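Local coordinates for regulatory protein (Bacillus megaterium, PDB 4UA1) that represses transcription and, on binding mercury(II), switches to activating it, controlling mercury resistance genes as a DNA-binding dimer of the MerR family, at the interface of chains A and B. Numbering follows the deposited sequence. Chains: chain A/B, Regulatory protein.

Contact 1: the interface of chains A and B. Residues chain A 50-51, 54; chain B 128-131.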
# COMPACT_ATOMS: atom_id res chain seq x y z
N HIS A 50 21.78 -3.11 -2.10
CA HIS A 50 21.31 -3.55 -0.78
C HIS A 50 20.62 -2.38 -0.10
O HIS A 50 19.52 -2.50 0.44
CB HIS A 50 22.45 -4.01 0.15
CG HIS A 50 22.87 -5.42 -0.05
ND1 HIS A 50 22.00 -6.49 0.03
CD2 HIS A 50 24.09 -5.95 -0.30
CE1 HIS A 50 22.66 -7.61 -0.19
NE2 HIS A 50 23.94 -7.31 -0.38
N PHE A 51 21.32 -1.25 -0.10
CA PHE A 51 20.87 -0.05 0.56
C PHE A 51 19.48 0.31 0.05
O PHE A 51 18.57 0.60 0.84
CB PHE A 51 21.89 1.08 0.35
CG PHE A 51 21.55 2.38 1.03
CD1 PHE A 51 20.90 2.40 2.26
CD2 PHE A 51 21.90 3.60 0.45
CE1 PHE A 51 20.59 3.61 2.88
CE2 PHE A 51 21.60 4.81 1.06
CZ PHE A 51 20.94 4.81 2.27
N ARG A 54 16.71 -2.28 1.11
CA ARG A 54 16.29 -2.25 2.50
C ARG A 54 15.57 -0.96 2.79
O ARG A 54 14.60 -0.96 3.56
CB ARG A 54 17.46 -2.49 3.45
CG ARG A 54 17.85 -3.95 3.43
CD ARG A 54 19.25 -4.20 3.88
NE ARG A 54 19.77 -5.50 3.43
CZ ARG A 54 21.06 -5.79 3.38
NH1 ARG A 54 21.92 -4.86 3.75
NH2 ARG A 54 21.49 -6.98 2.99
N THR B 128 24.78 -0.02 8.15
CA THR B 128 23.96 -1.14 8.62
C THR B 128 23.12 -1.71 7.51
O THR B 128 23.13 -2.92 7.27
CB THR B 128 23.02 -0.77 9.79
OG1 THR B 128 23.80 -0.44 10.94
CG2 THR B 128 22.13 -1.94 10.14
N LEU B 129 22.42 -0.83 6.80
CA LEU B 129 21.56 -1.24 5.70
C LEU B 129 22.34 -1.78 4.49
O LEU B 129 21.76 -2.40 3.60
CB LEU B 129 20.70 -0.07 5.28
CG LEU B 129 19.71 0.32 6.38
CD1 LEU B 129 18.79 1.42 5.85
CD2 LEU B 129 18.93 -0.89 6.87
N MET B 130 23.64 -1.51 4.44
CA MET B 130 24.49 -1.96 3.36
C MET B 130 24.88 -3.42 3.54
O MET B 130 25.05 -4.14 2.55
CB MET B 130 25.76 -1.10 3.24
CG MET B 130 25.54 0.11 2.37
SD MET B 130 27.00 1.05 1.99
CE MET B 130 26.40 1.87 0.50
N LYS B 131 25.05 -3.83 4.80
CA LYS B 131 25.48 -5.18 5.13
C LYS B 131 24.32 -6.17 4.96
O LYS B 131 24.36 -7.30 5.44
CB LYS B 131 26.03 -5.23 6.57
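The main-chain carbonyl O of B:Leu129 receives a hydrogen bond from NH1 of the A:Arg54 guanidinium group, 2.5 Å away. The bond is bent, with 137° at the hydrogen, and the donor stands well above the carbonyl plane instead of on a lone pair, while the oxygen itself is tilted moderately from the guanidinium plane. A:Arg54 reaches it from helix 44-57: CG turns away from its own carbonyl carbon (chi1 -74°), and the chain then runs extended as far as NE. The edge of the guanidinium thereby faces the last backbone turn of helix 124-130, with B:Met130 N and B:Lys131 N near its plane. The carbonyl end of a helix would be expected to favour a positive group here. A:His50 backs the arginine, its CB lying over one guanidinium face toward the rim, 3.7 Å above the plane. The same histidine brings its imidazole CD2 to 3.5 Å from B:Met130 O. Beside this polar part, the side chain of B:Leu129 rests on apolar groups: CB meets the ring atom CD1 of A:Phe51 at 3.9 Å, and the CD2 methyl lies 4.0 Å from CB of A:Arg54. The patch docks the C-terminal helix of one subunit on the DNA-binding region of the other, and may thus carry changes at the mercury site toward the DNA.

Contact 2: the interface of chains A and B. Residues chain A 114, 118, 120, 122-124; chain B 78-79, 82.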
# COMPACT_ATOMS: atom_id res chain seq x y z
N CYS A 114 -25.16 -2.35 14.21
CA CYS A 114 -25.95 -3.54 13.90
C CYS A 114 -26.82 -3.97 15.13
O CYS A 114 -26.40 -3.84 16.29
CB CYS A 114 -25.00 -4.65 13.38
SG CYS A 114 -24.12 -4.21 11.79
N LYS A 118 -29.14 -10.39 14.35
CA LYS A 118 -28.52 -10.10 13.08
C LYS A 118 -28.98 -11.08 12.02
O LYS A 118 -28.42 -11.11 10.92
CB LYS A 118 -27.01 -10.10 13.22
CG LYS A 118 -26.55 -9.11 14.30
CD LYS A 118 -25.03 -8.94 14.34
CE LYS A 118 -24.62 -7.95 15.40
NZ LYS A 118 -25.34 -8.25 16.67
N ILE A 120 -31.08 -11.29 9.52
CA ILE A 120 -31.97 -10.39 8.77
C ILE A 120 -31.30 -9.97 7.47
O ILE A 120 -30.06 -10.11 7.30
CB ILE A 120 -32.35 -9.11 9.56
CG1 ILE A 120 -31.09 -8.43 10.12
CG2 ILE A 120 -33.37 -9.40 10.66
CD1 ILE A 120 -31.39 -7.19 10.90
N GLU A 122 -31.61 -6.73 6.21
CA GLU A 122 -31.19 -5.34 6.34
C GLU A 122 -29.92 -5.25 7.16
O GLU A 122 -29.93 -5.65 8.32
CB GLU A 122 -32.24 -4.49 7.08
CG GLU A 122 -33.69 -4.49 6.63
CD GLU A 122 -34.53 -5.51 7.42
OE1 GLU A 122 -35.74 -5.28 7.61
OE2 GLU A 122 -33.96 -6.49 7.95
N CYS A 123 -28.83 -4.77 6.60
CA CYS A 123 -27.65 -4.51 7.44
C CYS A 123 -27.33 -3.01 7.47
O CYS A 123 -27.02 -2.41 6.43
CB CYS A 123 -26.43 -5.30 6.97
SG CYS A 123 -24.89 -4.88 7.87
N PRO A 124 -27.41 -2.41 8.65
CA PRO A 124 -27.07 -0.99 8.81
C PRO A 124 -25.68 -0.62 8.27
O PRO A 124 -25.48 0.50 7.83
CB PRO A 124 -27.11 -0.79 10.33
CG PRO A 124 -28.02 -1.88 10.82
CD PRO A 124 -27.83 -3.04 9.90
N LYS B 78 -27.80 -11.53 6.55
CA LYS B 78 -26.85 -10.70 5.82
C LYS B 78 -26.19 -9.75 6.81
O LYS B 78 -25.00 -9.51 6.76
CB LYS B 78 -27.54 -9.95 4.69
CG LYS B 78 -28.23 -10.84 3.71
CD LYS B 78 -28.70 -10.06 2.49
CE LYS B 78 -29.50 -10.94 1.53
NZ LYS B 78 -28.77 -12.19 1.18
N CYS B 79 -27.00 -9.23 7.72
CA CYS B 79 -26.48 -8.38 8.76
C CYS B 79 -25.38 -9.09 9.57
O CYS B 79 -24.31 -8.53 9.81
CB CYS B 79 -27.63 -7.93 9.65
SG CYS B 79 -27.12 -7.00 11.09
N MET B 82 -22.13 -9.48 7.42
CA MET B 82 -21.44 -8.23 7.24
C MET B 82 -20.75 -7.79 8.54
O MET B 82 -19.63 -7.28 8.52
CB MET B 82 -22.41 -7.18 6.74
CG MET B 82 -21.68 -6.00 6.17
SD MET B 82 -20.55 -6.48 4.88
CE MET B 82 -19.48 -5.05 4.90
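Two backbone hydrogen bonds tie the loop of chain A to the start of helix 78-112 in chain B, both ending on the carbonyl O of A:Ile120. B:Lys78 N donates to A:Ile120 O at 2.8 Å. B:Cys79 N donates to A:Ile120 O at 3.2 Å, the straighter bond at 169°. The two N-H groups arrive from opposite faces of the carbonyl plane, so the oxygen caps the helix start from between them. Apolar contacts surround B:Cys79. The ethyl branch of A:Ile120 turns over it, CG1 being 3.5 Å from B:Cys79 CB, while A:Cys123 comes from another side with its CB 3.6 Å from B:Cys79 CA. CB of A:Lys118 packs against SG of B:Cys79 at 3.8 Å. With SG of A:Cys123 anti to its own backbone N (chi1 173°), this sulfur also packs against B:Met82 CB at 3.6 Å. The third group is the cysteine sulfurs: A:Cys114 and A:Cys123 bind the mercury(II) ion, and their SG atoms are 4.1 Å apart. SG of B:Cys79 stands 4.2 Å from A:Cys114 SG. In MerR proteins this cysteine supplies the third sulfur, making the site a trigonal mercury sensor that needs both subunits and may couple metal binding to dimer geometry.

Contact 3: the interface of chains A and B. Residues chain A 51, 72, 78-79, 82; chain B 121, 123, 125-126.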
# COMPACT_ATOMS: atom_id res chain seq x y z
N PHE A 51 21.32 -1.25 -0.10
CA PHE A 51 20.87 -0.05 0.56
C PHE A 51 19.48 0.31 0.05
O PHE A 51 18.57 0.60 0.84
CB PHE A 51 21.89 1.08 0.35
CG PHE A 51 21.55 2.38 1.03
CD1 PHE A 51 20.90 2.40 2.26
CD2 PHE A 51 21.90 3.60 0.45
CE1 PHE A 51 20.59 3.61 2.88
CE2 PHE A 51 21.60 4.81 1.06
CZ PHE A 51 20.94 4.81 2.27
N VAL A 72 22.59 12.79 -0.47
CA VAL A 72 23.65 12.09 0.25
C VAL A 72 24.88 11.89 -0.62
O VAL A 72 26.00 12.03 -0.15
CB VAL A 72 23.17 10.73 0.82
CG1 VAL A 72 24.30 10.04 1.59
CG2 VAL A 72 22.01 10.92 1.75
N LYS A 78 27.18 13.16 5.32
CA LYS A 78 26.26 12.20 4.78
C LYS A 78 25.42 11.65 5.92
O LYS A 78 24.21 11.48 5.79
CB LYS A 78 27.02 11.10 4.05
CG LYS A 78 27.91 11.62 2.94
CD LYS A 78 28.45 10.49 2.10
CE LYS A 78 29.40 10.99 1.03
NZ LYS A 78 28.75 12.06 0.22
N CYS A 79 26.08 11.39 7.04
CA CYS A 79 25.44 10.89 8.24
C CYS A 79 24.32 11.81 8.70
O CYS A 79 23.25 11.35 9.05
CB CYS A 79 26.48 10.73 9.32
SG CYS A 79 25.84 10.31 10.91
N MET A 82 21.41 11.46 6.16
CA MET A 82 20.73 10.19 6.31
C MET A 82 19.91 10.16 7.60
O MET A 82 18.81 9.60 7.65
CB MET A 82 21.74 9.05 6.28
CG MET A 82 21.12 7.67 6.18
SD MET A 82 20.03 7.54 4.76
CE MET A 82 21.19 8.01 3.48
N TYR B 121 31.47 11.12 6.68
CA TYR B 121 31.06 10.28 5.54
C TYR B 121 30.41 8.98 6.02
O TYR B 121 29.51 8.45 5.37
CB TYR B 121 32.24 9.95 4.64
CG TYR B 121 32.70 11.08 3.78
CD1 TYR B 121 33.85 10.95 3.00
CD2 TYR B 121 32.00 12.28 3.74
CE1 TYR B 121 34.28 11.99 2.20
CE2 TYR B 121 32.43 13.33 2.95
CZ TYR B 121 33.57 13.18 2.18
OH TYR B 121 34.00 14.21 1.38
N CYS B 123 28.03 6.82 7.92
CA CYS B 123 26.78 6.81 8.63
C CYS B 123 26.42 5.38 9.00
O CYS B 123 26.29 4.52 8.12
CB CYS B 123 25.68 7.43 7.78
SG CYS B 123 24.10 7.16 8.49
N ILE B 125 23.72 4.18 9.82
CA ILE B 125 22.48 3.80 9.18
C ILE B 125 22.83 3.14 7.85
O ILE B 125 22.43 2.01 7.57
CB ILE B 125 21.54 5.00 8.93
CG1 ILE B 125 21.17 5.71 10.24
CG2 ILE B 125 20.26 4.54 8.21
CD1 ILE B 125 20.15 6.88 10.05
N ILE B 126 23.59 3.87 7.03
CA ILE B 126 23.94 3.39 5.71
C ILE B 126 24.77 2.12 5.79
O ILE B 126 24.54 1.15 5.07
CB ILE B 126 24.69 4.46 4.90
CG1 ILE B 126 23.80 5.69 4.70
CG2 ILE B 126 25.13 3.90 3.55
CD1 ILE B 126 24.51 6.88 4.09
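A:Met82 meets B:Ile126 because its chain sets out anti to the backbone N and then folds back, at chi2 (55°) and again at chi3 (56°). The double bend carries the thioether across the isoleucine at a slant, and the CE methyl ends 3.6 Å from B:Ile126 CD1. CG1 of B:Ile126 points away from its own carbonyl carbon (chi1 -62°), which directs the ethyl branch out of helix 124-130 into a hydrophobic pocket of chain A. A:Met82 CG touches CG1 of this branch at 3.6 Å, and A:Phe51 presents CZ to the same atom. A:Val72 meets the branch tip to tip, its CG1 methyl 4.0 Å from B:Ile126 CD1. The thioether sulfur of A:Met82 also sits at the edge of the A:Phe51 ring, in its plane. B:Ile125 flanks the methionine, with CG2 3.8 Å from A:Met82 CG. Next to this hydrophobic seat the metal ligand B:Cys123 packs on helix 78-112, linking the mercury site to the docked helix 124-130. A:Lys78 runs across B:Tyr121, where the lysine CE passes 4.0 Å from the ring atom CD2. The lysine tip is fixed within its own chain: NZ donates to A:Val72 O at 2.8 Å, nearly in line with the carbonyl bond.

Contacts 1 and 3 are neighbours, their C-alpha centres about 10 Å apart. They share A:Phe51 and use successive parts of helix 124-130 of chain B, which together seat that helix against helices 44-57, 62-74 and 78-112 of chain A. The C-alpha centre of contact 2 lies about 50 Å from that of contact 1 and about 54 Å from that of contact 3, at the opposite end of the dimer, where the chains exchange roles. By two-fold symmetry each end holds all three contacts, and residues 78, 79, 82 and 123 serve in both contact 2 and contact 3. Mercury binding and DNA-binding-region docking are thus contiguous, a plausible route for switching.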